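Local coordinates for protein BONZAI 1 (Arabidopsis thaliana, PDB 6KXT), which binds phospholipids in a calcium-dependent manner and restrains cell death and defence responses in plants, the part described being its second C2 domain, at residues L36-I41 with V81-S86; I48-T53 with V67-Q72. One frame throughout, in Å; residues are numbered along the deposited sequence. Where two conformers were deposited one is given.

Interaction 1: residues L36-I41 with V81-S86; sequences LVVSKI and VIIECS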
ATOM      1  N   LEU A  36       4.235   5.285   1.906  1.00 12.87           N
ATOM      2  CA  LEU A  36       3.071   4.622   1.269  0.60 14.20           C
ATOM      3  C   LEU A  36       1.782   5.324   1.679  1.00 16.02           C
ATOM      4  O   LEU A  36       1.657   5.784   2.839  1.00 16.98           O
ATOM      5  CB  LEU A  36       2.910   3.146   1.663  0.60 13.81           C
ATOM      6  CG  LEU A  36       4.086   2.232   1.415  0.60 12.84           C
ATOM      7  CD1 LEU A  36       3.740   0.813   1.869  0.60 15.37           C
ATOM      8  CD2 LEU A  36       4.467   2.255  -0.035  0.60 15.72           C
ATOM      9  N   VAL A  37       0.844   5.380   0.771  1.00 14.36           N
ATOM     10  CA  VAL A  37      -0.535   5.845   1.045  1.00 14.48           C
ATOM     11  C   VAL A  37      -1.462   4.716   0.603  1.00 15.80           C
ATOM     12  O   VAL A  37      -1.354   4.195  -0.510  1.00 14.30           O
ATOM     13  CB  VAL A  37      -0.843   7.139   0.278  1.00 17.53           C
ATOM     14  CG1 VAL A  37      -2.287   7.528   0.493  1.00 16.89           C
ATOM     15  CG2 VAL A  37       0.145   8.233   0.687  1.00 18.72           C
ATOM     16  N   VAL A  38      -2.368   4.326   1.498  1.00 14.69           N
ATOM     17  CA  VAL A  38      -3.470   3.386   1.188  1.00 13.80           C
ATOM     18  C   VAL A  38      -4.734   4.189   0.984  1.00 13.78           C
ATOM     19  O   VAL A  38      -5.017   5.052   1.834  1.00 14.39           O
ATOM     20  CB  VAL A  38      -3.638   2.367   2.311  1.00 14.91           C
ATOM     21  CG1 VAL A  38      -4.728   1.389   1.970  1.00 16.03           C
ATOM     22  CG2 VAL A  38      -2.350   1.602   2.544  1.00 16.83           C
ATOM     23  N   SER A  39      -5.411   3.968  -0.121  1.00 13.69           N
ATOM     24  CA  SER A  39      -6.620   4.760  -0.466  1.00 13.70           C
ATOM     25  C   SER A  39      -7.772   3.842  -0.849  1.00 13.50           C
ATOM     26  O   SER A  39      -7.652   2.826  -1.558  1.00 14.53           O
ATOM     27  CB  SER A  39      -6.340   5.760  -1.585  1.00 14.95           C
ATOM     28  OG  SER A  39      -5.239   6.543  -1.242  1.00 16.44           O
ATOM     29  N   LYS A  40      -8.971   4.244  -0.392  1.00 16.85           N
ATOM     30  CA  LYS A  40     -10.240   3.547  -0.676  0.70 18.01           C
ATOM     31  C   LYS A  40     -10.830   4.003  -2.007  1.00 15.88           C
ATOM     32  O   LYS A  40     -10.844   5.196  -2.273  1.00 17.76           O
ATOM     33  CB  LYS A  40     -11.185   3.794   0.499  0.70 19.29           C
ATOM     34  CG  LYS A  40     -12.538   3.097   0.416  0.70 20.51           C
ATOM     35  CD  LYS A  40     -13.485   3.627   1.480  0.70 24.87           C
ATOM     36  CE  LYS A  40     -14.653   2.714   1.778  0.70 29.74           C
ATOM     37  NZ  LYS A  40     -15.306   2.231   0.542  0.70 27.82           N
ATOM     38  N   ILE A  41     -11.230   3.068  -2.831  1.00 17.94           N
ATOM     39  CA  ILE A  41     -11.873   3.357  -4.137  1.00 16.33           C
ATOM     40  C   ILE A  41     -13.324   3.815  -3.900  1.00 20.28           C
ATOM     41  O   ILE A  41     -14.070   3.202  -3.105  1.00 20.87           O
ATOM     42  CB  ILE A  41     -11.774   2.135  -5.047  1.00 18.82           C
ATOM     43  CG1 ILE A  41     -10.294   1.919  -5.409  1.00 19.07           C
ATOM     44  CG2 ILE A  41     -12.638   2.350  -6.295  1.00 20.18           C
ATOM     45  CD1 ILE A  41      -9.931   0.606  -6.044  1.00 21.18           C
ATOM     46  N   VAL A  81      -8.137  -1.953  -2.677  1.00 16.83           N
ATOM     47  CA  VAL A  81      -7.692  -0.589  -2.331  1.00 13.28           C
ATOM     48  C   VAL A  81      -6.465  -0.282  -3.199  1.00 14.65           C
ATOM     49  O   VAL A  81      -5.914  -1.167  -3.840  1.00 14.95           O
ATOM     50  CB  VAL A  81      -7.368  -0.391  -0.846  1.00 15.85           C
ATOM     51  CG1 VAL A  81      -8.598  -0.686   0.007  1.00 16.27           C
ATOM     52  CG2 VAL A  81      -6.197  -1.249  -0.390  1.00 17.22           C
ATOM     53  N   ILE A  82      -6.121   0.980  -3.289  1.00 16.13           N
ATOM     54  CA  ILE A  82      -4.891   1.432  -3.967  1.00 14.02           C
ATOM     55  C   ILE A  82      -3.817   1.606  -2.932  1.00 14.40           C
ATOM     56  O   ILE A  82      -4.049   2.208  -1.861  1.00 15.46           O
ATOM     57  CB  ILE A  82      -5.086   2.746  -4.734  1.00 17.25           C
ATOM     58  CG1 ILE A  82      -6.244   2.651  -5.715  1.00 25.51           C
ATOM     59  CG2 ILE A  82      -3.790   3.078  -5.407  1.00 21.78           C
ATOM     60  CD1 ILE A  82      -6.042   1.605  -6.667  1.00 21.60           C
ATOM     61  N   ILE A  83      -2.605   1.135  -3.258  1.00 14.91           N
ATOM     62  CA  ILE A  83      -1.410   1.335  -2.391  1.00 12.92           C
ATOM     63  C   ILE A  83      -0.378   1.973  -3.275  1.00 13.79           C
ATOM     64  O   ILE A  83      -0.001   1.376  -4.271  1.00 14.32           O
ATOM     65  CB  ILE A  83      -0.909   0.037  -1.744  1.00 14.85           C
ATOM     66  CG1 ILE A  83      -2.049  -0.646  -0.988  1.00 15.57           C
ATOM     67  CG2 ILE A  83       0.256   0.339  -0.819  1.00 16.86           C
ATOM     68  CD1 ILE A  83      -1.869  -2.140  -0.816  1.00 23.54           C
ATOM     69  N   GLU A  84      -0.008   3.208  -2.994  1.00 13.34           N
ATOM     70  CA  GLU A  84       0.985   3.906  -3.827  1.00 13.27           C
ATOM     71  C   GLU A  84       2.178   4.280  -2.980  1.00 14.39           C
ATOM     72  O   GLU A  84       2.048   4.801  -1.854  1.00 14.57           O
ATOM     73  CB  GLU A  84       0.403   5.173  -4.441  1.00 17.51           C
ATOM     74  CG  GLU A  84      -0.748   4.871  -5.334  1.00 16.40           C
ATOM     75  CD  GLU A  84      -0.897   5.843  -6.483  1.00 16.12           C
ATOM     76  OE1 GLU A  84      -1.227   7.032  -6.216  1.00 19.38           O
ATOM     77  OE2 GLU A  84      -0.761   5.339  -7.628  1.00 16.83           O
ATOM     78  N   CYS A  85       3.357   4.043  -3.541  1.00 13.32           N
ATOM     79  CA  CYS A  85       4.629   4.498  -2.963  1.00 12.97           C
ATOM     80  C   CYS A  85       4.998   5.828  -3.667  1.00 13.75           C
ATOM     81  O   CYS A  85       4.949   5.885  -4.891  1.00 14.41           O
ATOM     82  CB  CYS A  85       5.677   3.420  -3.157  1.00 13.43           C
ATOM     83  SG  CYS A  85       7.253   3.877  -2.388  1.00 15.80           S
ATOM     84  N   SER A  86       5.272   6.852  -2.867  1.00 13.32           N
ATOM     85  CA  SER A  86       5.659   8.200  -3.351  1.00 16.35           C
ATOM     86  C   SER A  86       6.930   8.659  -2.671  1.00 14.78           C
ATOM     87  O   SER A  86       7.283   8.231  -1.544  1.00 16.42           O
ATOM     88  CB  SER A  86       4.581   9.213  -3.133  1.00 21.26           C
ATOM     89  OG  SER A  86       3.414   8.861  -3.857  1.00 21.24           O
TER
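L36 to K40 and V81 to S86 lie on the two central strands, 34-40 and 81-87, of the four-stranded sheet in this C2 beta-sandwich, running antiparallel at 162° with their axes 4.7 Å apart. Two hydrogen-bonded pairs join them. In the first, V37 N donates to E84 O at 2.9 Å and E84 N returns a bond to V37 O; in the second, S39 N reaches I82 O at 2.8 Å and I82 N reaches S39 O. All four bonds are close to straight, so the ladder is regular here. The carbonyls of E84 and I82 are also met by CA-H groups, those of L36 and V38.

Side chains alternate between the two faces. L36, V38, V81, I83 and C85 share the one turned to the interior of the sandwich. L36 turns CG anti to its carbonyl carbon (chi1 -56°), and in the conformer given its CD2 lies 3.5 Å from C85 CB. V38 splits its branches: the V38 and V81 side chains cross at a slant, V38 CG1 3.8 Å from V81 CG2, while V38 and I83 lie side by side, V38 CG2 4.2 Å from I83 CG1. V37, S39, I82 and E84 occupy the other face. At the end of the ladder I41 and I82 cross at about a right angle, I41 CD1 sitting 4.1 Å from I82 CD1.

Both strands have further neighbours in the sheet. Strand 48-52 pairs with V38 and K40, while strand 95-102 flanks 81-87, where I82 packs on K99 and Q101, and W64 in a loop touches L36.

Interaction 2: residues I48-T53 with V67-Q72; sequences IPVSKT and VFLSVQ
V67 and L69 meet S51, V50 and T53 where the two sheets of the C2 sandwich face each other and the edge strand of one, 48-52, passes the edge strand of the other, 67-70. The axes stay 7.7 Å apart at 155°, too far for backbone pairing; direct contact is made by side chains, and one water adds a further link. The tight part centres on S51. Its CB lies 3.6 Å from L69 CD2, and its OG, anti to the backbone N (chi1 -171°), is 3.6 Å from V67 CB, so the hydroxyl rests against the valine's branch point. V67 CG1 then meets T53 CG2 at 3.9 Å, the two side chains crossing at a slant. L69 CD2 also reaches V50, 4.1 Å from V50 CG2, with these side chains roughly perpendicular.

V50 and S51 can both take part because they form a classic beta bulge opposite V38, which turns two consecutive side chains toward strand 67-70. The other side of the contact is looser and wetter. A water gives a hydrogen bond of 2.7 Å to F68 O and makes a weak one of 3.4 Å with S51 OG, linking the two strands where their backbones do not meet. K52 directs its CB away from the opposing strand, and the ring of F68 leads away from strand 48-52, its side chain touching E15 of strand 13-21.

Beyond the pair, T53 OG1 bonds L36 N, tying the residue just after strand 48-52 to strand 34-40. V67 pairs through its backbone with I16 and packs on F18, both in strand 13-21, while S70 caps the short helix 71-74.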
ATOM      1  N   ILE A  48      -9.661   7.737  -1.934  0.60 17.22           N
ATOM      2  CA  ILE A  48      -9.664   8.509  -0.675  0.60 18.51           C
ATOM      3  C   ILE A  48      -8.525   8.018   0.222  0.60 19.40           C
ATOM      4  O   ILE A  48      -8.560   6.894   0.728  0.60 17.79           O
ATOM      5  CB  ILE A  48     -11.040   8.319   0.001  0.60 19.66           C
ATOM      6  CG1 ILE A  48     -12.225   8.711  -0.897  0.60 21.81           C
ATOM      7  CG2 ILE A  48     -11.009   9.069   1.303  0.60 19.22           C
ATOM      8  CD1 ILE A  48     -13.539   8.033  -0.557  0.60 22.28           C
ATOM      9  N   PRO A  49      -7.472   8.795   0.527  1.00 18.92           N
ATOM     10  CA  PRO A  49      -6.433   8.327   1.440  0.70 19.33           C
ATOM     11  C   PRO A  49      -7.012   7.972   2.815  1.00 17.46           C
ATOM     12  O   PRO A  49      -7.746   8.771   3.377  1.00 22.04           O
ATOM     13  CB  PRO A  49      -5.458   9.503   1.528  0.70 20.91           C
ATOM     14  CG  PRO A  49      -5.661  10.195   0.212  0.70 23.53           C
ATOM     15  CD  PRO A  49      -7.155  10.134  -0.008  0.70 22.79           C
ATOM     16  N   VAL A  50      -6.691   6.792   3.311  1.00 17.55           N
ATOM     17  CA  VAL A  50      -7.187   6.301   4.639  1.00 18.96           C
ATOM     18  C   VAL A  50      -6.031   5.986   5.564  1.00 19.69           C
ATOM     19  O   VAL A  50      -6.245   5.945   6.786  1.00 21.34           O
ATOM     20  CB  VAL A  50      -8.130   5.095   4.473  1.00 18.85           C
ATOM     21  CG1 VAL A  50      -9.440   5.483   3.790  1.00 20.87           C
ATOM     22  CG2 VAL A  50      -7.510   3.901   3.758  1.00 18.45           C
ATOM     23  N   SER A  51      -4.822   5.771   5.036  1.00 17.65           N
ATOM     24  CA  SER A  51      -3.656   5.483   5.864  1.00 17.66           C
ATOM     25  C   SER A  51      -2.396   5.944   5.127  1.00 15.97           C
ATOM     26  O   SER A  51      -2.355   5.853   3.903  1.00 18.44           O
ATOM     27  CB  SER A  51      -3.607   4.038   6.163  1.00 23.15           C
ATOM     28  OG  SER A  51      -2.608   3.818   7.117  1.00 30.59           O
ATOM     29  N   LYS A  52      -1.434   6.472   5.842  1.00 18.58           N
ATOM     30  CA  LYS A  52      -0.114   6.751   5.248  0.60 18.94           C
ATOM     31  C   LYS A  52       0.969   6.357   6.240  1.00 20.01           C
ATOM     32  O   LYS A  52       0.763   6.406   7.478  1.00 25.02           O
ATOM     33  CB  LYS A  52       0.015   8.199   4.788  0.60 23.62           C
ATOM     34  CG  LYS A  52      -0.049   9.237   5.895  0.60 28.71           C
ATOM     35  CD  LYS A  52       0.249  10.637   5.389  0.60 36.63           C
ATOM     36  CE  LYS A  52       0.170  11.697   6.463  0.60 36.01           C
ATOM     37  NZ  LYS A  52       0.860  11.276   7.705  0.60 40.56           N
ATOM     38  N   THR A  53       2.090   5.918   5.701  1.00 15.63           N
ATOM     39  CA  THR A  53       3.279   5.665   6.532  1.00 16.19           C
ATOM     40  C   THR A  53       4.030   6.978   6.767  1.00 17.21           C
ATOM     41  O   THR A  53       3.830   7.969   6.014  1.00 17.59           O
ATOM     42  CB  THR A  53       4.209   4.617   5.915  1.00 15.83           C
ATOM     43  OG1 THR A  53       4.851   5.156   4.740  1.00 13.68           O
ATOM     44  CG2 THR A  53       3.473   3.347   5.550  1.00 15.32           C
ATOM     45  N   VAL A  67       0.902  -0.130   9.976  1.00 15.44           N
ATOM     46  CA  VAL A  67      -0.346   0.610   9.756  1.00 17.70           C
ATOM     47  C   VAL A  67      -1.532  -0.239  10.209  1.00 19.02           C
ATOM     48  O   VAL A  67      -1.453  -1.464  10.197  1.00 18.72           O
ATOM     49  CB  VAL A  67      -0.494   1.098   8.316  1.00 22.07           C
ATOM     50  CG1 VAL A  67       0.701   1.957   7.882  1.00 23.71           C
ATOM     51  CG2 VAL A  67      -0.720  -0.011   7.335  1.00 20.99           C
ATOM     52  N   PHE A  68      -2.609   0.409  10.615  1.00 17.26           N
ATOM     53  CA  PHE A  68      -3.830  -0.260  11.105  1.00 17.57           C
ATOM     54  C   PHE A  68      -4.978   0.147  10.210  1.00 18.33           C
ATOM     55  O   PHE A  68      -5.200   1.343   9.997  1.00 22.37           O
ATOM     56  CB  PHE A  68      -4.133   0.181  12.538  1.00 19.11           C
ATOM     57  CG  PHE A  68      -3.045  -0.238  13.474  1.00 21.62           C
ATOM     58  CD1 PHE A  68      -1.925   0.563  13.653  1.00 24.45           C
ATOM     59  CD2 PHE A  68      -3.074  -1.481  14.069  1.00 24.36           C
ATOM     60  CE1 PHE A  68      -0.850   0.128  14.408  1.00 24.42           C
ATOM     61  CE2 PHE A  68      -2.026  -1.885  14.880  1.00 26.26           C
ATOM     62  CZ  PHE A  68      -0.935  -1.080  15.060  1.00 25.51           C
ATOM     63  N   LEU A  69      -5.642  -0.817   9.619  1.00 16.03           N
ATOM     64  CA  LEU A  69      -6.763  -0.555   8.699  1.00 18.46           C
ATOM     65  C   LEU A  69      -8.031  -1.250   9.197  1.00 17.79           C
ATOM     66  O   LEU A  69      -8.034  -2.474   9.423  1.00 18.50           O
ATOM     67  CB  LEU A  69      -6.384  -1.068   7.312  1.00 15.18           C
ATOM     68  CG  LEU A  69      -5.290  -0.286   6.607  1.00 18.91           C
ATOM     69  CD1 LEU A  69      -4.764  -1.040   5.396  1.00 17.73           C
ATOM     70  CD2 LEU A  69      -5.774   1.117   6.229  1.00 23.74           C
ATOM     71  N   SER A  70      -9.080  -0.482   9.322  1.00 17.07           N
ATOM     72  CA  SER A  70     -10.428  -1.011   9.655  1.00 16.92           C
ATOM     73  C   SER A  70     -11.156  -1.403   8.378  1.00 17.48           C
ATOM     74  O   SER A  70     -10.834  -0.932   7.265  1.00 17.87           O
ATOM     75  CB  SER A  70     -11.199   0.041  10.410  1.00 18.09           C
ATOM     76  OG  SER A  70     -11.619   1.073   9.521  1.00 18.68           O
ATOM     77  N   VAL A  71     -12.243  -2.141   8.544  1.00 16.53           N
ATOM     78  CA  VAL A  71     -13.212  -2.433   7.480  1.00 17.06           C
ATOM     79  C   VAL A  71     -13.856  -1.134   6.982  1.00 18.08           C
ATOM     80  O   VAL A  71     -14.063  -1.039   5.786  1.00 19.90           O
ATOM     81  CB  VAL A  71     -14.244  -3.463   7.976  1.00 19.15           C
ATOM     82  CG1 VAL A  71     -15.423  -3.563   7.026  1.00 20.36           C
ATOM     83  CG2 VAL A  71     -13.579  -4.828   8.146  1.00 18.33           C
ATOM     84  N   GLN A  72     -14.076  -0.160   7.852  1.00 19.29           N
ATOM     85  CA  GLN A  72     -14.691   1.100   7.371  1.00 21.48           C
ATOM     86  C   GLN A  72     -13.703   1.833   6.439  1.00 21.45           C
ATOM     87  O   GLN A  72     -14.134   2.493   5.488  1.00 22.97           O
ATOM     88  CB  GLN A  72     -15.129   1.900   8.587  1.00 21.05           C
ATOM     89  CG  GLN A  72     -16.210   1.186   9.430  1.00 25.65           C
ATOM     90  CD  GLN A  72     -15.753  -0.082  10.150  1.00 22.68           C
ATOM     91  OE1 GLN A  72     -14.765  -0.081  10.928  1.00 20.51           O
ATOM     92  NE2 GLN A  72     -16.553  -1.150   9.951  1.00 21.92           N
TER
HETATM   93  O   HOH W   1      -5.061   3.966   9.523  1.00 33.47           O

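The centres of interactions 1 and 2 lie about 9 Å apart, and the two contacts do different jobs in one C2 domain: interaction 1 joins neighbours within a sheet, interaction 2 joins that sheet to the other one. They meet through strands 34-40 and 48-52, adjacent in the sheet, where K40 O and I48 N, and V38 O and V50 N, are each 2.8 Å apart as probable hydrogen bonds. Along the chain the order is 36-41, 48-53, 67-72, 81-86, so both segments of interaction 2 fall between those of interaction 1. The chain thus leaves the four-stranded sheet for an edge of its partner and then returns, forming part of the sandwich.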